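PDB 4Q3N: MGS-M5 from Unidentified, which acts as an L-lactate dehydrogenase, a Rossmann-fold oxidoreductase that interconverts lactate and pyruvate, using NAD as its cofactor. Local coordinates for the interface of chains A and B and the interface of chains A and C. Residues are numbered along the deposited sequence; one frame, centred on the assembly and turned at random. Chains: chain A/B/C, MGS-M5.

Contact 1: the interface of chains A and B. Residues chain A 163, 167, 189-191; chain B 171, 250, 252, 276.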
ATOM      1  N   ILE A 163      17.312  10.897 -11.216  1.00 26.13           N
ATOM      2  CA  ILE A 163      15.924  10.565 -11.656  1.00 24.31           C
ATOM      3  C   ILE A 163      15.503   9.287 -10.888  1.00 26.45           C
ATOM      4  O   ILE A 163      16.330   8.384 -10.700  1.00 25.22           O
ATOM      5  CB  ILE A 163      15.869  10.291 -13.200  1.00 23.80           C
ATOM      6  CG1 ILE A 163      16.298  11.527 -14.000  1.00 24.60           C
ATOM      7  CG2 ILE A 163      14.433   9.720 -13.664  1.00 23.08           C
ATOM      8  CD1 ILE A 163      15.369  12.715 -13.806  1.00 25.35           C
ATOM      9  N   ASN A 167      12.076   5.106 -13.172  1.00 22.77           N
ATOM     10  CA  ASN A 167      11.885   5.726 -14.497  1.00 23.60           C
ATOM     11  C   ASN A 167      13.020   5.313 -15.444  1.00 24.11           C
ATOM     12  O   ASN A 167      13.052   5.736 -16.583  1.00 24.74           O
ATOM     13  CB  ASN A 167      11.911   7.269 -14.417  1.00 25.00           C
ATOM     14  CG  ASN A 167      10.548   7.901 -14.289  1.00 26.24           C
ATOM     15  OD1 ASN A 167       9.500   7.368 -14.713  1.00 32.47           O
ATOM     16  ND2 ASN A 167      10.551   9.059 -13.697  1.00 22.68           N
ATOM     17  N   VAL A 189      15.384   6.677 -20.378  1.00 31.85           N
ATOM     18  CA  VAL A 189      14.976   7.254 -19.104  1.00 28.82           C
ATOM     19  C   VAL A 189      13.627   7.899 -19.390  1.00 30.78           C
ATOM     20  O   VAL A 189      13.529   8.800 -20.216  1.00 29.89           O
ATOM     21  CB  VAL A 189      16.034   8.255 -18.575  1.00 27.04           C
ATOM     22  CG1 VAL A 189      15.550   8.913 -17.265  1.00 25.82           C
ATOM     23  CG2 VAL A 189      17.365   7.520 -18.357  1.00 24.89           C
ATOM     24  N   GLY A 190      12.565   7.372 -18.784  1.00 32.98           N
ATOM     25  CA  GLY A 190      11.233   7.838 -19.140  1.00 38.34           C
ATOM     26  C   GLY A 190      10.992   7.269 -20.532  1.00 43.53           C
ATOM     27  O   GLY A 190      11.011   6.055 -20.731  1.00 53.83           O
ATOM     28  N   ALA A 191      10.852   8.129 -21.522  1.00 39.64           N
ATOM     29  CA  ALA A 191      10.696   7.629 -22.888  1.00 37.19           C
ATOM     30  C   ALA A 191      11.929   7.992 -23.736  1.00 34.84           C
ATOM     31  O   ALA A 191      11.967   7.749 -24.926  1.00 36.39           O
ATOM     32  CB  ALA A 191       9.439   8.210 -23.501  1.00 37.45           C
TER
ATOM     33  N   TYR B 171       4.295   9.576 -24.481  1.00 25.94           N
ATOM     34  CA  TYR B 171       3.726  10.843 -24.005  1.00 25.84           C
ATOM     35  C   TYR B 171       2.764  11.419 -25.033  1.00 25.85           C
ATOM     36  O   TYR B 171       2.985  11.292 -26.259  1.00 24.79           O
ATOM     37  CB  TYR B 171       4.795  11.912 -23.738  1.00 25.50           C
ATOM     38  CG  TYR B 171       5.880  11.544 -22.720  1.00 27.44           C
ATOM     39  CD1 TYR B 171       5.565  11.064 -21.449  1.00 27.64           C
ATOM     40  CD2 TYR B 171       7.212  11.673 -23.048  1.00 28.01           C
ATOM     41  CE1 TYR B 171       6.574  10.713 -20.534  1.00 28.99           C
ATOM     42  CE2 TYR B 171       8.239  11.331 -22.144  1.00 28.52           C
ATOM     43  CZ  TYR B 171       7.904  10.859 -20.890  1.00 28.77           C
ATOM     44  OH  TYR B 171       8.917  10.518 -20.034  1.00 29.75           O
ATOM     45  N   ASN B 250      11.726  12.874  -8.016  1.00 24.00           N
ATOM     46  CA  ASN B 250      12.445  13.167  -9.277  1.00 23.58           C
ATOM     47  C   ASN B 250      11.878  12.244 -10.363  1.00 23.94           C
ATOM     48  O   ASN B 250      12.603  11.506 -11.070  1.00 24.96           O
ATOM     49  CB  ASN B 250      13.971  13.001  -9.100  1.00 26.16           C
ATOM     50  CG  ASN B 250      14.591  14.155  -8.305  1.00 27.30           C
ATOM     51  OD1 ASN B 250      14.370  15.318  -8.619  1.00 29.27           O
ATOM     52  ND2 ASN B 250      15.334  13.837  -7.271  1.00 26.23           N
ATOM     53  N   ILE B 252       9.542  11.670 -13.806  1.00 22.87           N
ATOM     54  CA  ILE B 252       9.263  12.356 -15.077  1.00 23.95           C
ATOM     55  C   ILE B 252       7.798  12.153 -15.420  1.00 24.18           C
ATOM     56  O   ILE B 252       7.348  11.001 -15.592  1.00 23.81           O
ATOM     57  CB  ILE B 252      10.126  11.822 -16.221  1.00 25.29           C
ATOM     58  CG1 ILE B 252      11.606  12.008 -15.859  1.00 25.40           C
ATOM     59  CG2 ILE B 252       9.746  12.550 -17.550  1.00 24.16           C
ATOM     60  CD1 ILE B 252      12.559  11.256 -16.766  1.00 27.74           C
ATOM     61  N   VAL B 276      10.665  16.840 -14.706  1.00 23.89           N
ATOM     62  CA  VAL B 276      11.113  16.163 -13.510  1.00 23.94           C
ATOM     63  C   VAL B 276      10.522  16.864 -12.288  1.00 23.98           C
ATOM     64  O   VAL B 276      10.826  18.042 -12.036  1.00 25.21           O
ATOM     65  CB  VAL B 276      12.675  16.155 -13.413  1.00 24.78           C
ATOM     66  CG1 VAL B 276      13.108  15.394 -12.140  1.00 22.42           C
ATOM     67  CG2 VAL B 276      13.275  15.513 -14.642  1.00 24.53           C
TER
HETATM   68  O   HOH W   1       6.743   8.610 -14.422  1.00 24.65           O
HETATM   69  O   HOH W   2      11.588  11.113 -20.973  1.00 41.07           O

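Contact 2: the interface of chains A and C. Residues chain A 152, 156, 219, 223, 230; chain C 43, 46-47, 50.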
ATOM      1  N   ARG A 152      20.080  -3.237 -10.041  1.00 22.84           N
ATOM      2  CA  ARG A 152      21.331  -2.595  -9.702  1.00 21.54           C
ATOM      3  C   ARG A 152      21.713  -1.557 -10.744  1.00 22.86           C
ATOM      4  O   ARG A 152      22.180  -0.468 -10.429  1.00 24.36           O
ATOM      5  CB  ARG A 152      22.464  -3.655  -9.585  1.00 21.88           C
ATOM      6  CG  ARG A 152      22.275  -4.575  -8.378  1.00 22.82           C
ATOM      7  CD  ARG A 152      23.388  -5.661  -8.298  1.00 23.52           C
ATOM      8  NE  ARG A 152      23.392  -6.317  -6.986  1.00 25.54           N
ATOM      9  CZ  ARG A 152      23.656  -7.606  -6.834  1.00 26.60           C
ATOM     10  NH1 ARG A 152      23.915  -8.400  -7.903  1.00 27.28           N
ATOM     11  NH2 ARG A 152      23.641  -8.102  -5.633  1.00 24.52           N
ATOM     12  N   GLU A 156      22.234   2.406 -10.263  1.00 26.07           N
ATOM     13  CA  GLU A 156      23.501   3.114 -10.519  1.00 26.13           C
ATOM     14  C   GLU A 156      23.277   4.319 -11.445  1.00 26.03           C
ATOM     15  O   GLU A 156      23.795   5.399 -11.214  1.00 28.46           O
ATOM     16  CB  GLU A 156      24.552   2.184 -11.151  1.00 27.32           C
ATOM     17  CG  GLU A 156      25.034   1.020 -10.212  1.00 34.29           C
ATOM     18  CD  GLU A 156      25.784   1.512  -8.974  1.00 38.24           C
ATOM     19  OE1 GLU A 156      26.212   2.687  -8.975  1.00 38.84           O
ATOM     20  OE2 GLU A 156      25.945   0.707  -8.006  1.00 39.60           O
ATOM     21  N   ALA A 219      29.094  -5.973  -8.045  1.00 25.01           N
ATOM     22  CA  ALA A 219      28.185  -5.695  -6.913  1.00 25.16           C
ATOM     23  C   ALA A 219      28.036  -6.832  -5.904  1.00 26.76           C
ATOM     24  O   ALA A 219      28.147  -6.610  -4.699  1.00 28.21           O
ATOM     25  CB  ALA A 219      26.798  -5.285  -7.435  1.00 24.56           C
ATOM     26  N   ILE A 223      29.292  -6.720  -1.927  1.00 26.90           N
ATOM     27  CA  ILE A 223      28.412  -6.895  -0.790  1.00 25.87           C
ATOM     28  C   ILE A 223      28.887  -8.085   0.071  1.00 25.96           C
ATOM     29  O   ILE A 223      29.037  -7.968   1.283  1.00 25.84           O
ATOM     30  CB  ILE A 223      26.962  -7.071  -1.253  1.00 25.29           C
ATOM     31  CG1 ILE A 223      26.421  -5.713  -1.771  1.00 21.73           C
ATOM     32  CG2 ILE A 223      26.054  -7.541  -0.052  1.00 23.78           C
ATOM     33  CD1 ILE A 223      25.140  -5.843  -2.756  1.00 20.58           C
ATOM     34  N   THR A 230      24.860 -11.657  -0.006  1.00 24.06           N
ATOM     35  CA  THR A 230      23.871 -10.687  -0.476  1.00 24.68           C
ATOM     36  C   THR A 230      22.488 -11.348  -0.458  1.00 25.94           C
ATOM     37  O   THR A 230      22.358 -12.527  -0.809  1.00 26.00           O
ATOM     38  CB  THR A 230      24.265 -10.165  -1.887  1.00 33.61           C
ATOM     39  OG1 THR A 230      23.193  -9.394  -2.446  1.00 33.72           O
ATOM     40  CG2 THR A 230      24.600 -11.288  -2.816  1.00 34.33           C
TER
ATOM     41  N   GLY C  43      28.002  -2.097   2.986  1.00 24.21           N
ATOM     42  CA  GLY C  43      27.484  -3.284   2.297  1.00 24.11           C
ATOM     43  C   GLY C  43      25.994  -3.432   2.480  1.00 23.87           C
ATOM     44  O   GLY C  43      25.269  -3.800   1.538  1.00 22.66           O
ATOM     45  N   MET C  46      24.257  -0.907   0.258  1.00 23.20           N
ATOM     46  CA  MET C  46      24.224  -1.413  -1.135  1.00 24.48           C
ATOM     47  C   MET C  46      23.082  -2.414  -1.296  1.00 24.41           C
ATOM     48  O   MET C  46      22.255  -2.301  -2.216  1.00 24.38           O
ATOM     49  CB  MET C  46      25.518  -2.086  -1.532  1.00 26.43           C
ATOM     50  CG  MET C  46      26.714  -1.173  -1.546  1.00 28.56           C
ATOM     51  SD  MET C  46      28.207  -2.152  -1.686  1.00 31.39           S
ATOM     52  CE  MET C  46      29.443  -0.825  -1.608  1.00 36.73           C
ATOM     53  N   ASP C  47      23.007  -3.377  -0.386  1.00 23.11           N
ATOM     54  CA  ASP C  47      22.092  -4.512  -0.558  1.00 22.72           C
ATOM     55  C   ASP C  47      20.643  -3.996  -0.500  1.00 22.98           C
ATOM     56  O   ASP C  47      19.784  -4.467  -1.261  1.00 22.66           O
ATOM     57  CB  ASP C  47      22.351  -5.586   0.531  1.00 23.11           C
ATOM     58  CG  ASP C  47      21.889  -6.993   0.136  1.00 25.84           C
ATOM     59  OD1 ASP C  47      21.614  -7.265  -1.067  1.00 27.81           O
ATOM     60  OD2 ASP C  47      21.836  -7.863   1.058  1.00 26.52           O
ATOM     61  N   HIS C  50      19.813  -1.887  -3.805  1.00 21.82           N
ATOM     62  CA  HIS C  50      19.638  -2.683  -5.005  1.00 24.01           C
ATOM     63  C   HIS C  50      18.224  -3.240  -5.162  1.00 25.34           C
ATOM     64  O   HIS C  50      17.877  -3.730  -6.220  1.00 29.40           O
ATOM     65  CB  HIS C  50      20.671  -3.829  -5.021  1.00 23.05           C
ATOM     66  CG  HIS C  50      22.064  -3.323  -5.142  1.00 24.68           C
ATOM     67  ND1 HIS C  50      23.184  -4.110  -4.928  1.00 27.09           N
ATOM     68  CD2 HIS C  50      22.527  -2.094  -5.459  1.00 25.10           C
ATOM     69  CE1 HIS C  50      24.272  -3.383  -5.110  1.00 27.51           C
ATOM     70  NE2 HIS C  50      23.903  -2.151  -5.440  1.00 27.30           N
TER
HETATM   71  O   HOH W   3      21.937  -6.608  -3.848  1.00 20.99           O
HETATM   72  O   HOH W   4      25.886  -0.169  -5.581  1.00 35.13           O

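Contact 3: the interface of chains A and C. Residues chain A 147-148, 151, 154, 237; chain C 50, 53-54.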
ATOM      1  N   SER A 147      17.201 -10.164 -13.149  1.00 23.05           N
ATOM      2  CA  SER A 147      16.257  -9.158 -12.615  1.00 23.24           C
ATOM      3  C   SER A 147      16.946  -8.270 -11.566  1.00 22.95           C
ATOM      4  O   SER A 147      16.815  -7.058 -11.583  1.00 22.25           O
ATOM      5  CB  SER A 147      15.024  -9.859 -12.001  1.00 26.65           C
ATOM      6  OG  SER A 147      15.478 -10.815 -11.014  1.00 30.41           O
ATOM      7  N   LEU A 148      17.729  -8.867 -10.667  1.00 20.92           N
ATOM      8  CA  LEU A 148      18.460  -8.073  -9.663  1.00 22.93           C
ATOM      9  C   LEU A 148      19.608  -7.268 -10.288  1.00 24.79           C
ATOM     10  O   LEU A 148      19.861  -6.116  -9.897  1.00 24.86           O
ATOM     11  CB  LEU A 148      19.015  -8.994  -8.552  1.00 24.94           C
ATOM     12  CG  LEU A 148      19.975  -8.366  -7.522  1.00 25.64           C
ATOM     13  CD1 LEU A 148      19.294  -7.215  -6.680  1.00 29.12           C
ATOM     14  CD2 LEU A 148      20.614  -9.432  -6.646  1.00 27.34           C
ATOM     15  N   ALA A 151      17.985  -4.249 -11.586  1.00 23.83           N
ATOM     16  CA  ALA A 151      17.689  -3.276 -10.533  1.00 23.76           C
ATOM     17  C   ALA A 151      18.945  -2.541 -10.094  1.00 23.88           C
ATOM     18  O   ALA A 151      18.893  -1.374  -9.754  1.00 24.19           O
ATOM     19  CB  ALA A 151      17.039  -3.958  -9.309  1.00 22.59           C
ATOM     20  N   ARG A 154      19.708   0.073 -12.798  1.00 23.74           N
ATOM     21  CA  ARG A 154      18.803   1.218 -12.670  0.50 23.17           C
ATOM     22  C   ARG A 154      19.201   2.096 -11.490  1.00 24.45           C
ATOM     23  O   ARG A 154      19.274   3.330 -11.612  1.00 25.13           O
ATOM     24  CB  ARG A 154      17.356   0.736 -12.520  0.50 22.27           C
ATOM     25  CG  ARG A 154      16.926  -0.183 -13.651  0.50 23.03           C
ATOM     26  CD  ARG A 154      15.601  -0.832 -13.323  0.50 24.23           C
ATOM     27  NE  ARG A 154      14.495   0.076 -13.568  0.50 23.56           N
ATOM     28  CZ  ARG A 154      13.218  -0.259 -13.417  0.50 25.85           C
ATOM     29  NH1 ARG A 154      12.892  -1.487 -13.034  0.50 25.32           N
ATOM     30  NH2 ARG A 154      12.273   0.628 -13.693  0.50 25.11           N
ATOM     31  N   ALA A 237      13.601  -8.581  -5.682  1.00 21.89           N
ATOM     32  CA  ALA A 237      13.453  -9.000  -7.076  1.00 22.61           C
ATOM     33  C   ALA A 237      12.462 -10.177  -7.128  1.00 22.79           C
ATOM     34  O   ALA A 237      11.574 -10.208  -7.986  1.00 22.42           O
ATOM     35  CB  ALA A 237      14.850  -9.448  -7.678  1.00 21.00           C
TER
ATOM     36  N   HIS C  50      19.813  -1.887  -3.805  1.00 21.82           N
ATOM     37  CA  HIS C  50      19.638  -2.683  -5.005  1.00 24.01           C
ATOM     38  C   HIS C  50      18.224  -3.240  -5.162  1.00 25.34           C
ATOM     39  O   HIS C  50      17.877  -3.730  -6.220  1.00 29.40           O
ATOM     40  CB  HIS C  50      20.671  -3.829  -5.021  1.00 23.05           C
ATOM     41  CG  HIS C  50      22.064  -3.323  -5.142  1.00 24.68           C
ATOM     42  ND1 HIS C  50      23.184  -4.110  -4.928  1.00 27.09           N
ATOM     43  CD2 HIS C  50      22.527  -2.094  -5.459  1.00 25.10           C
ATOM     44  CE1 HIS C  50      24.272  -3.383  -5.110  1.00 27.51           C
ATOM     45  NE2 HIS C  50      23.903  -2.151  -5.440  1.00 27.30           N
ATOM     46  N   ALA C  53      14.605  -0.421  -6.992  1.00 29.49           N
ATOM     47  CA  ALA C  53      13.929  -0.233  -8.264  1.00 29.52           C
ATOM     48  C   ALA C  53      12.660  -1.080  -8.283  1.00 29.30           C
ATOM     49  O   ALA C  53      11.819  -0.910  -9.167  1.00 30.66           O
ATOM     50  CB  ALA C  53      14.840  -0.593  -9.445  1.00 31.58           C
ATOM     51  N   PHE C  54      12.529  -2.000  -7.317  1.00 28.53           N
ATOM     52  CA  PHE C  54      11.336  -2.870  -7.231  1.00 28.73           C
ATOM     53  C   PHE C  54      10.492  -2.536  -6.030  1.00 27.18           C
ATOM     54  O   PHE C  54       9.651  -3.337  -5.645  1.00 27.38           O
ATOM     55  CB  PHE C  54      11.726  -4.368  -7.145  1.00 31.23           C
ATOM     56  CG  PHE C  54      12.373  -4.871  -8.397  1.00 33.34           C
ATOM     57  CD1 PHE C  54      11.874  -4.497  -9.640  1.00 38.61           C
ATOM     58  CD2 PHE C  54      13.532  -5.597  -8.339  1.00 35.34           C
ATOM     59  CE1 PHE C  54      12.473  -4.925 -10.814  1.00 41.59           C
ATOM     60  CE2 PHE C  54      14.130  -6.037  -9.490  1.00 35.98           C
ATOM     61  CZ  PHE C  54      13.611  -5.703 -10.732  1.00 39.03           C
TER
HETATM   62  O   HOH W   5      17.326  -0.654  -7.408  1.00 25.36           O

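Contact 1: the interface of chains A and B
Apolar packing centres on B:Ile252, whose CD1 lies between two side chains of chain A: 3.8 Å from A:Val189 CG1 and 3.9 Å from A:Ile163 CG2. With CG1 anti to the carbonyl carbon (chi1 -59°) and CD1 extended beyond it (chi2 168°), B:Ile252 crosses both partners at about a right angle. The other branch of A:Ile163 ends in CD1, which meets B:Val276 CG2 at 3.6 Å, so its two branches serve different strands of chain B. A:Ala191 CB sits above the B:Tyr171 ring plane, off toward its rim, 3.6 Å from CE2.

The direct polar approach is doubtful as modelled: A:Asn167 ND2 stands 2.8 Å from the backbone N of B:Ile252, a pairing of two donors. Turning the amide over would put its oxygen there as an acceptor. Water 1 links the modelled OD1 of A:Asn167 to B:Ile252 O.

Water 2 lies in the plane of the B:Tyr171 ring, 2.9 Å from its phenol OH, and also joins A:Val189 O and the A:Ala191 N-H (160° at the hydrogen). A phenylalanine in place of B:Tyr171 would probably leave water 2 without its mate on chain B, breaking this bridge while keeping the ring contact.

By packing A:Ile163, the 3-10 helix 165-167 and the end of strand 188-189 against strands 251-258 and 270-278, the patch and its symmetry twin tie two subunits together in the tetramer.

Contact 2: the interface of chains A and C
C:His50, just after helix 38-49, meets A:Arg152 where that helix end packs on helices 147-161 and 206-227 of chain A in a two-fold subunit interface. Its CG is anti to the carbonyl carbon (chi1 -66°), which carries the ring to the arginine. CB lies alongside the arginine's aliphatic part, 3.8 Å from A:Arg152 CG. That CG packs over one ring face, 3.6 Å from the centroid (CH-pi); the C:Met46 carbonyl oxygen of its own chain covers the opposite face near the rim.

Then comes ND1, with A:Arg152 NE at 3.0 Å. The pair can supply a donor and an acceptor, but NE stands well above the ring plane, so a hydrogen bond would be poorly directed. In the plane, ND1 meets water 3. CE1 touches A:Ile223 CD1 at 3.5 Å and A:Ala219 CB. At the tip, NE2 holds water 4 in the ring plane, which passes the link to the A:Glu156 carboxylate.

A:Arg152 is the arginine that binds the substrate carboxylate in this family; its guanidinium stands 82° to the histidine ring. The CH-pi packing and water 3 tie it to the neighbouring subunit, so packing could influence the substrate site.

The A:Ile223 and C:Met46 side chains slide past each other in opposite directions, CG1 to CB 3.7 Å. Water 3 also joins A:Arg152 NH2 to C:Asp47 OD1, the oxygen that accepts the A:Thr230 hydroxyl OG1 at 3.0 Å, from 49° out of the carboxylate plane.

Contact 3: the interface of chains A and C
Packing of C:Phe54 against A:Ser147, A:Ala151 and A:Ala237 forms part of a two-fold helix-to-helix interface that joins chains A and C within the deposited tetramer. The phenyl ring enters between two helices of chain A. Its edge meets the carbonyl oxygen of A:Ser147 in the ring plane, with CE2 and CZ both 3.6 Å from that O. CD2 touches A:Ala237 CA at 3.6 Å, and CE2 lies equally near A:Ala151 CB. The torsion chi1 of -66°, placing CG anti to the carbonyl carbon, directs the ring of C:Phe54 into this seam.

A:Ala151 is the point where several groups converge. Its CB also presses against the backbone O of C:His50, at 3.2 Å, a tight approach that a small methyl group permits. Its own carbonyl oxygen holds water 5, 2.8 Å from C:Ala53 N, giving the apolar patch a polar bridge.

A:Arg154 CD lies 4.0 Å from C:Ala53 CB, and the bend at chi3 (79°) beyond it turns NE and the guanidinium, whose plane stands 75° to the phenyl ring.

In the fold, chain A supplies helix 147-161, with the first half of helix 232-246 beside it, while chain C supplies the 3-10 helix 52-54 that follows helix 38-49.

Contacts 2 and 3 belong to one A/C interface: their C-alpha centres are about 10 Å apart, and they share C:His50, the ring serving contact 2 and the backbone oxygen contact 3. Both also draw on helix 147-161 of chain A, which presents residues from successive turns to chain C. Contact 1 joins chain A to chain B instead, and its C-alpha centre lies about 23 Å from that of contact 2 and about 17 Å from that of contact 3. One subunit therefore meets two neighbours through separate surfaces, and the symmetry twins of these patches extend the pairings round the tetramer.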